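Local coordinates for protein beta-fructofuranosidase (Bifidobacterium adolescentis, PDB 6NOB) that probably hydrolyses beta-fructofuranosides such as sucrose, releasing fructose from their non-reducing ends, at residues A[261-266]-A[342-347]; A[337-342]-A[390-395]. All coordinates share one frame; numbering follows the deposited sequence.

Contact 1 of 2, residues A[261-266]-A[342-347]; sequences DDFGYD and TLFSAK
Phe-263, in the loop between strands 253-256 and 268-273, packs its ring in a small, buried apolar contact against Thr-342 and Phe-344 on strand 337-347. The Phe-263 and Thr-342 side chains approach from opposite directions. The far end of the ring meets the threonine methyl obliquely, with CZ of Phe-263 3.6 Å from CG2 of Thr-342 and CE2 of Phe-263 3.7 Å from the same carbon. With CG2 anti to the carbonyl carbon, Thr-342 turns its methyl to the ring, while OG1 is hydrogen-bonded to Thr-290 of strand 285-295. Phe-344 joins by its CZ, 4.0 Å from CE2 of Phe-263, which lies at the edge of the Phe-344 ring, close to its plane. Outside the two segments, Tyr-358 and Phe-267 meet the Phe-263 ring edge-to-face, making an aromatic cluster. Replacing the phenylalanine by an alanine here is likely to open a gap in this cluster, leaving the Thr-342 methyl and the edge of Phe-344 without their aromatic neighbour. The contact fits the five-bladed beta-propeller of family 32 enzymes: the loop links the last strand of one blade to the first of the next, and its phenylalanine packs on a face of the blade it enters.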
ATOM      1  N   ASP A 261      19.407  14.968  17.631  1.00 34.80           N
ATOM      2  CA  ASP A 261      20.050  15.199  16.343  1.00 38.06           C
ATOM      3  C   ASP A 261      20.663  13.943  15.740  1.00 38.83           C
ATOM      4  O   ASP A 261      21.040  13.968  14.564  1.00 43.77           O
ATOM      5  CB  ASP A 261      21.123  16.281  16.481  1.00 36.80           C
ATOM      6  CG  ASP A 261      20.536  17.655  16.752  1.00 40.43           C
ATOM      7  OD1 ASP A 261      19.362  17.887  16.388  1.00 39.25           O
ATOM      8  OD2 ASP A 261      21.249  18.503  17.328  1.00 41.60           O
ATOM      9  N   ASP A 262      20.775  12.852  16.498  1.00 33.93           N
ATOM     10  CA  ASP A 262      21.311  11.612  15.952  1.00 33.07           C
ATOM     11  C   ASP A 262      20.252  10.755  15.269  1.00 39.60           C
ATOM     12  O   ASP A 262      20.609   9.794  14.577  1.00 34.92           O
ATOM     13  CB  ASP A 262      22.008  10.803  17.051  1.00 37.83           C
ATOM     14  CG  ASP A 262      23.421  11.289  17.323  1.00 48.74           C
ATOM     15  OD1 ASP A 262      23.991  11.999  16.464  1.00 51.19           O
ATOM     16  OD2 ASP A 262      23.965  10.961  18.398  1.00 54.88           O
ATOM     17  N   PHE A 263      18.969  11.064  15.456  1.00 38.99           N
ATOM     18  CA  PHE A 263      17.938  10.482  14.610  1.00 38.64           C
ATOM     19  C   PHE A 263      18.234  10.821  13.157  1.00 40.70           C
ATOM     20  O   PHE A 263      18.657  11.936  12.839  1.00 42.94           O
ATOM     21  CB  PHE A 263      16.554  11.028  14.983  1.00 32.72           C
ATOM     22  CG  PHE A 263      15.853  10.262  16.075  1.00 32.42           C
ATOM     23  CD1 PHE A 263      16.485   9.997  17.278  1.00 29.49           C
ATOM     24  CD2 PHE A 263      14.536   9.845  15.910  1.00 30.59           C
ATOM     25  CE1 PHE A 263      15.831   9.309  18.286  1.00 37.26           C
ATOM     26  CE2 PHE A 263      13.874   9.156  16.913  1.00 32.76           C
ATOM     27  CZ  PHE A 263      14.522   8.891  18.105  1.00 36.88           C
ATOM     28  N   GLY A 264      18.024   9.857  12.268  1.00 42.20           N
ATOM     29  CA  GLY A 264      18.036  10.174  10.855  1.00 39.30           C
ATOM     30  C   GLY A 264      16.945  11.169  10.513  1.00 40.31           C
ATOM     31  O   GLY A 264      15.884  11.199  11.137  1.00 40.62           O
ATOM     32  N   TYR A 265      17.223  12.016   9.519  1.00 38.72           N
ATOM     33  CA  TYR A 265      16.192  12.929   9.038  1.00 35.04           C
ATOM     34  C   TYR A 265      14.967  12.169   8.547  1.00 37.81           C
ATOM     35  O   TYR A 265      13.838  12.650   8.692  1.00 35.58           O
ATOM     36  CB  TYR A 265      16.754  13.822   7.933  1.00 36.51           C
ATOM     37  CG  TYR A 265      17.754  14.838   8.432  1.00 36.89           C
ATOM     38  CD1 TYR A 265      17.483  15.616   9.552  1.00 36.32           C
ATOM     39  CD2 TYR A 265      18.973  15.017   7.787  1.00 35.21           C
ATOM     40  CE1 TYR A 265      18.400  16.547  10.015  1.00 39.41           C
ATOM     41  CE2 TYR A 265      19.893  15.939   8.242  1.00 31.33           C
ATOM     42  CZ  TYR A 265      19.602  16.702   9.354  1.00 39.43           C
ATOM     43  OH  TYR A 265      20.516  17.625   9.805  1.00 46.13           O
ATOM     44  N   ASP A 266      15.170  10.985   7.970  1.00 38.93           N
ATOM     45  CA  ASP A 266      14.070  10.072   7.687  1.00 35.83           C
ATOM     46  C   ASP A 266      13.498   9.557   9.003  1.00 40.50           C
ATOM     47  O   ASP A 266      14.180   8.844   9.748  1.00 36.12           O
ATOM     48  CB  ASP A 266      14.556   8.911   6.822  1.00 35.85           C
ATOM     49  CG  ASP A 266      15.166   9.372   5.510  1.00 41.96           C
ATOM     50  OD1 ASP A 266      14.404   9.834   4.636  1.00 39.42           O
ATOM     51  OD2 ASP A 266      16.405   9.272   5.355  1.00 41.26           O
ATOM     52  N   THR A 342      12.270   3.161  16.042  1.00 36.80           N
ATOM     53  CA  THR A 342      12.261   3.923  17.280  1.00 38.24           C
ATOM     54  C   THR A 342      10.885   3.853  17.926  1.00 33.83           C
ATOM     55  O   THR A 342       9.870   4.153  17.286  1.00 32.57           O
ATOM     56  CB  THR A 342      12.672   5.369  17.012  1.00 37.30           C
ATOM     57  OG1 THR A 342      12.141   5.792  15.749  1.00 35.51           O
ATOM     58  CG2 THR A 342      14.190   5.485  16.997  1.00 31.87           C
ATOM     59  N   LEU A 343      10.855   3.446  19.190  1.00 31.93           N
ATOM     60  CA  LEU A 343       9.619   3.196  19.915  1.00 30.97           C
ATOM     61  C   LEU A 343       9.268   4.382  20.806  1.00 36.57           C
ATOM     62  O   LEU A 343      10.137   4.947  21.478  1.00 34.45           O
ATOM     63  CB  LEU A 343       9.742   1.926  20.759  1.00 36.00           C
ATOM     64  CG  LEU A 343       8.462   1.393  21.403  1.00 37.36           C
ATOM     65  CD1 LEU A 343       7.457   0.978  20.346  1.00 34.01           C
ATOM     66  CD2 LEU A 343       8.781   0.231  22.328  1.00 37.13           C
ATOM     67  N   PHE A 344       7.988   4.753  20.801  1.00 35.10           N
ATOM     68  CA  PHE A 344       7.450   5.805  21.650  1.00 27.83           C
ATOM     69  C   PHE A 344       6.194   5.297  22.344  1.00 36.13           C
ATOM     70  O   PHE A 344       5.507   4.403  21.845  1.00 36.44           O
ATOM     71  CB  PHE A 344       7.105   7.071  20.854  1.00 28.52           C
ATOM     72  CG  PHE A 344       8.278   7.699  20.159  1.00 31.14           C
ATOM     73  CD1 PHE A 344       8.696   7.241  18.919  1.00 25.18           C
ATOM     74  CD2 PHE A 344       8.950   8.763  20.736  1.00 29.87           C
ATOM     75  CE1 PHE A 344       9.769   7.825  18.275  1.00 32.03           C
ATOM     76  CE2 PHE A 344      10.023   9.351  20.098  1.00 37.21           C
ATOM     77  CZ  PHE A 344      10.435   8.882  18.865  1.00 33.58           C
ATOM     78  N   SER A 345       5.887   5.883  23.502  1.00 34.02           N
ATOM     79  CA  SER A 345       4.686   5.506  24.235  1.00 36.71           C
ATOM     80  C   SER A 345       4.038   6.738  24.849  1.00 36.49           C
ATOM     81  O   SER A 345       4.713   7.708  25.201  1.00 38.52           O
ATOM     82  CB  SER A 345       4.974   4.486  25.343  1.00 33.29           C
ATOM     83  OG  SER A 345       5.843   5.024  26.317  1.00 39.03           O
ATOM     84  N   ALA A 346       2.715   6.676  24.985  1.00 34.80           N
ATOM     85  CA  ALA A 346       1.932   7.743  25.589  1.00 41.28           C
ATOM     86  C   ALA A 346       0.882   7.144  26.512  1.00 43.09           C
ATOM     87  O   ALA A 346       0.324   6.081  26.224  1.00 36.47           O
ATOM     88  CB  ALA A 346       1.253   8.611  24.524  1.00 36.56           C
ATOM     89  N   LYS A 347       0.610   7.834  27.617  1.00 45.17           N
ATOM     90  CA  LYS A 347      -0.400   7.368  28.558  1.00 43.36           C
ATOM     91  C   LYS A 347      -1.794   7.571  27.982  1.00 41.28           C
ATOM     92  O   LYS A 347      -2.145   8.672  27.545  1.00 44.58           O
ATOM     93  CB  LYS A 347      -0.268   8.101  29.892  1.00 43.03           C
ATOM     94  CG  LYS A 347      -1.225   7.595  30.958  1.00 55.28           C
ATOM     95  CD  LYS A 347      -0.569   7.556  32.330  1.00 66.36           C
ATOM     96  CE  LYS A 347      -1.421   6.785  33.327  1.00 70.93           C
ATOM     97  NZ  LYS A 347      -1.674   7.566  34.571  1.00 74.46           N
TER

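Contact 2 of 2, residues A[337-342]-A[390-395]; sequences TVPAMT and GALMHY
Met-341 and Gly-390 make the closer half of this contact, in which strand 337-342 faces strand 390-392 across an apolar interface. The two run in opposite directions, Met-341 lying nearest Gly-390 and Pro-339 nearest Leu-392, but the alpha carbons of Pro-339 and Leu-392 are 7.7 Å apart, too far for backbone pairing, and the strands belong to different sheets; side chains of 337-342 make the approach.

The methionine reaches across with the end of its chain. Its CG stands anti to the carbonyl carbon (chi1 -75°), and beyond it the chain is fully extended, so that only the terminal methyl arrives at the glycine. There CE of Met-341 sits over the N-CA bond of Gly-390, 3.8 Å from the amide nitrogen and equally 3.8 Å from CA of that residue. Gly-390 has no side chain to fend it off; a beta carbon modelled on this backbone would fall 2.8 Å from the CE of Met-341, well inside a normal van der Waals separation. The methyl therefore packs directly on main chain.

The second half is looser. The ring of Pro-339 presents its CG to the CD2 branch of Leu-392 at 4.5 Å, a light touch between two apolar surfaces. The leucine's CB leaves its strand across the line to the proline, and it is the outer end of the side chain that closes the distance.

Tyr-374, on strand 374-375, touches Pro-339, Met-341 and Leu-392 and so ties both halves together. Strand 337-347 is bonded through its backbone to strands 285-295 and 357-365, whereas strand 385-396 pairs with 374-375, 377-382 and 405-415; the contact thus joins two successive propeller blades, each keeping its own sheet.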
ATOM      1  N   THR A 337      25.295   4.408  10.122  1.00 41.05           N
ATOM      2  CA  THR A 337      23.925   4.249  10.578  1.00 38.52           C
ATOM      3  C   THR A 337      23.426   2.833  10.321  1.00 42.77           C
ATOM      4  O   THR A 337      23.998   2.074   9.531  1.00 43.34           O
ATOM      5  CB  THR A 337      22.989   5.255   9.890  1.00 40.80           C
ATOM      6  OG1 THR A 337      22.957   4.991   8.483  1.00 37.28           O
ATOM      7  CG2 THR A 337      23.467   6.679  10.126  1.00 29.89           C
ATOM      8  N   VAL A 338      22.339   2.494  11.006  1.00 41.81           N
ATOM      9  CA  VAL A 338      21.668   1.204  10.872  1.00 46.36           C
ATOM     10  C   VAL A 338      20.166   1.462  10.943  1.00 42.05           C
ATOM     11  O   VAL A 338      19.722   2.297  11.746  1.00 39.69           O
ATOM     12  CB  VAL A 338      22.131   0.218  11.959  1.00 48.06           C
ATOM     13  CG1 VAL A 338      22.027   0.856  13.344  1.00 45.59           C
ATOM     14  CG2 VAL A 338      21.339  -1.084  11.901  1.00 41.65           C
ATOM     15  N   PRO A 339      19.352   0.808  10.114  1.00 39.67           N
ATOM     16  CA  PRO A 339      17.900   1.000  10.209  1.00 36.71           C
ATOM     17  C   PRO A 339      17.385   0.606  11.585  1.00 39.25           C
ATOM     18  O   PRO A 339      17.769  -0.425  12.140  1.00 43.25           O
ATOM     19  CB  PRO A 339      17.349   0.082   9.114  1.00 41.30           C
ATOM     20  CG  PRO A 339      18.481  -0.056   8.137  1.00 39.38           C
ATOM     21  CD  PRO A 339      19.728  -0.038   8.966  1.00 36.89           C
ATOM     22  N   ALA A 340      16.510   1.445  12.139  1.00 33.53           N
ATOM     23  CA  ALA A 340      15.989   1.226  13.480  1.00 36.73           C
ATOM     24  C   ALA A 340      14.514   1.590  13.549  1.00 44.85           C
ATOM     25  O   ALA A 340      14.063   2.531  12.889  1.00 40.95           O
ATOM     26  CB  ALA A 340      16.767   2.042  14.520  1.00 32.98           C
ATOM     27  N   MET A 341      13.772   0.837  14.357  1.00 41.14           N
ATOM     28  CA  MET A 341      12.388   1.154  14.697  1.00 38.54           C
ATOM     29  C   MET A 341      12.400   1.842  16.052  1.00 36.77           C
ATOM     30  O   MET A 341      12.527   1.189  17.091  1.00 43.67           O
ATOM     31  CB  MET A 341      11.525  -0.099  14.728  1.00 38.78           C
ATOM     32  CG  MET A 341      11.177  -0.645  13.372  1.00 42.51           C
ATOM     33  SD  MET A 341       9.944  -1.945  13.514  1.00 44.89           S
ATOM     34  CE  MET A 341      10.058  -2.657  11.875  1.00 40.46           C
ATOM     35  N   THR A 342      12.270   3.161  16.042  1.00 36.80           N
ATOM     36  CA  THR A 342      12.261   3.923  17.280  1.00 38.24           C
ATOM     37  C   THR A 342      10.885   3.853  17.926  1.00 33.83           C
ATOM     38  O   THR A 342       9.870   4.153  17.286  1.00 32.57           O
ATOM     39  CB  THR A 342      12.672   5.369  17.012  1.00 37.30           C
ATOM     40  OG1 THR A 342      12.141   5.792  15.749  1.00 35.51           O
ATOM     41  CG2 THR A 342      14.190   5.485  16.997  1.00 31.87           C
ATOM     42  N   GLY A 390       8.897  -4.402   8.656  1.00 38.53           N
ATOM     43  CA  GLY A 390       9.427  -3.165   8.112  1.00 33.25           C
ATOM     44  C   GLY A 390      10.149  -3.403   6.806  1.00 37.30           C
ATOM     45  O   GLY A 390      10.592  -4.516   6.510  1.00 40.28           O
ATOM     46  N   ALA A 391      10.268  -2.332   6.024  1.00 30.48           N
ATOM     47  CA  ALA A 391      10.884  -2.377   4.707  1.00 33.42           C
ATOM     48  C   ALA A 391      12.269  -1.742   4.744  1.00 40.91           C
ATOM     49  O   ALA A 391      12.513  -0.780   5.477  1.00 41.27           O
ATOM     50  CB  ALA A 391      10.009  -1.663   3.675  1.00 30.94           C
ATOM     51  N   LEU A 392      13.175  -2.284   3.931  1.00 40.93           N
ATOM     52  CA  LEU A 392      14.585  -1.900   3.940  1.00 40.06           C
ATOM     53  C   LEU A 392      14.893  -1.060   2.705  1.00 34.98           C
ATOM     54  O   LEU A 392      14.949  -1.582   1.587  1.00 40.93           O
ATOM     55  CB  LEU A 392      15.472  -3.140   4.002  1.00 37.65           C
ATOM     56  CG  LEU A 392      15.270  -3.975   5.267  1.00 40.39           C
ATOM     57  CD1 LEU A 392      15.909  -5.346   5.123  1.00 43.65           C
ATOM     58  CD2 LEU A 392      15.827  -3.242   6.477  1.00 37.50           C
ATOM     59  N   MET A 393      15.112   0.236   2.913  1.00 35.80           N
ATOM     60  CA  MET A 393      15.330   1.153   1.801  1.00 35.68           C
ATOM     61  C   MET A 393      16.696   0.937   1.164  1.00 37.90           C
ATOM     62  O   MET A 393      17.688   0.677   1.850  1.00 36.84           O
ATOM     63  CB  MET A 393      15.222   2.600   2.275  1.00 35.63           C
ATOM     64  CG  MET A 393      13.821   3.167   2.283  1.00 47.65           C
ATOM     65  SD  MET A 393      13.840   4.937   1.932  1.00 50.11           S
ATOM     66  CE  MET A 393      14.090   4.931   0.160  1.00 50.90           C
ATOM     67  N   HIS A 394      16.736   1.060  -0.162  1.00 41.52           N
ATOM     68  CA  HIS A 394      17.988   1.094  -0.918  1.00 43.27           C
ATOM     69  C   HIS A 394      18.817  -0.166  -0.689  1.00 48.87           C
ATOM     70  O   HIS A 394      20.042  -0.114  -0.563  1.00 48.14           O
ATOM     71  CB  HIS A 394      18.799   2.347  -0.581  1.00 41.22           C
ATOM     72  CG  HIS A 394      18.122   3.624  -0.971  1.00 41.74           C
ATOM     73  ND1 HIS A 394      18.568   4.860  -0.553  1.00 41.74           N
ATOM     74  CD2 HIS A 394      17.034   3.857  -1.740  1.00 42.50           C
ATOM     75  CE1 HIS A 394      17.781   5.798  -1.048  1.00 43.49           C
ATOM     76  NE2 HIS A 394      16.843   5.216  -1.772  1.00 43.17           N
ATOM     77  N   TYR A 395      18.142  -1.310  -0.636  1.00 46.22           N
ATOM     78  CA  TYR A 395      18.813  -2.585  -0.436  1.00 41.76           C
ATOM     79  C   TYR A 395      18.188  -3.627  -1.347  1.00 45.51           C
ATOM     80  O   TYR A 395      16.964  -3.789  -1.365  1.00 48.75           O
ATOM     81  CB  TYR A 395      18.722  -3.044   1.026  1.00 38.07           C
ATOM     82  CG  TYR A 395      19.234  -4.451   1.250  1.00 41.32           C
ATOM     83  CD1 TYR A 395      20.599  -4.714   1.307  1.00 39.88           C
ATOM     84  CD2 TYR A 395      18.351  -5.517   1.400  1.00 35.36           C
ATOM     85  CE1 TYR A 395      21.071  -6.001   1.509  1.00 41.40           C
ATOM     86  CE2 TYR A 395      18.813  -6.808   1.601  1.00 38.86           C
ATOM     87  CZ  TYR A 395      20.174  -7.044   1.654  1.00 43.21           C
ATOM     88  OH  TYR A 395      20.638  -8.327   1.852  1.00 41.65           O
TER

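Overall arrangement
Both contacts are buried, small and apolar, and both use strand 337-347, with their centres 13 Å apart. They load opposite faces of that strand: in contact 1 the even-numbered Thr-342 and Phe-344 receive the loop 261-266, while in contact 2 the odd-numbered Pro-339 and Met-341 reach strand 385-396. Thr-342 belongs to both ranges but touches its partner segment in contact 1 alone. The chemistry differs on the two faces: contact 1 is largely aromatic, a ring against a ring and a methyl, extending into a cluster of rings, whereas contact 2 is aliphatic and ends partly on bare main chain. Together they place one blade against the linker that enters it and against the blade that follows.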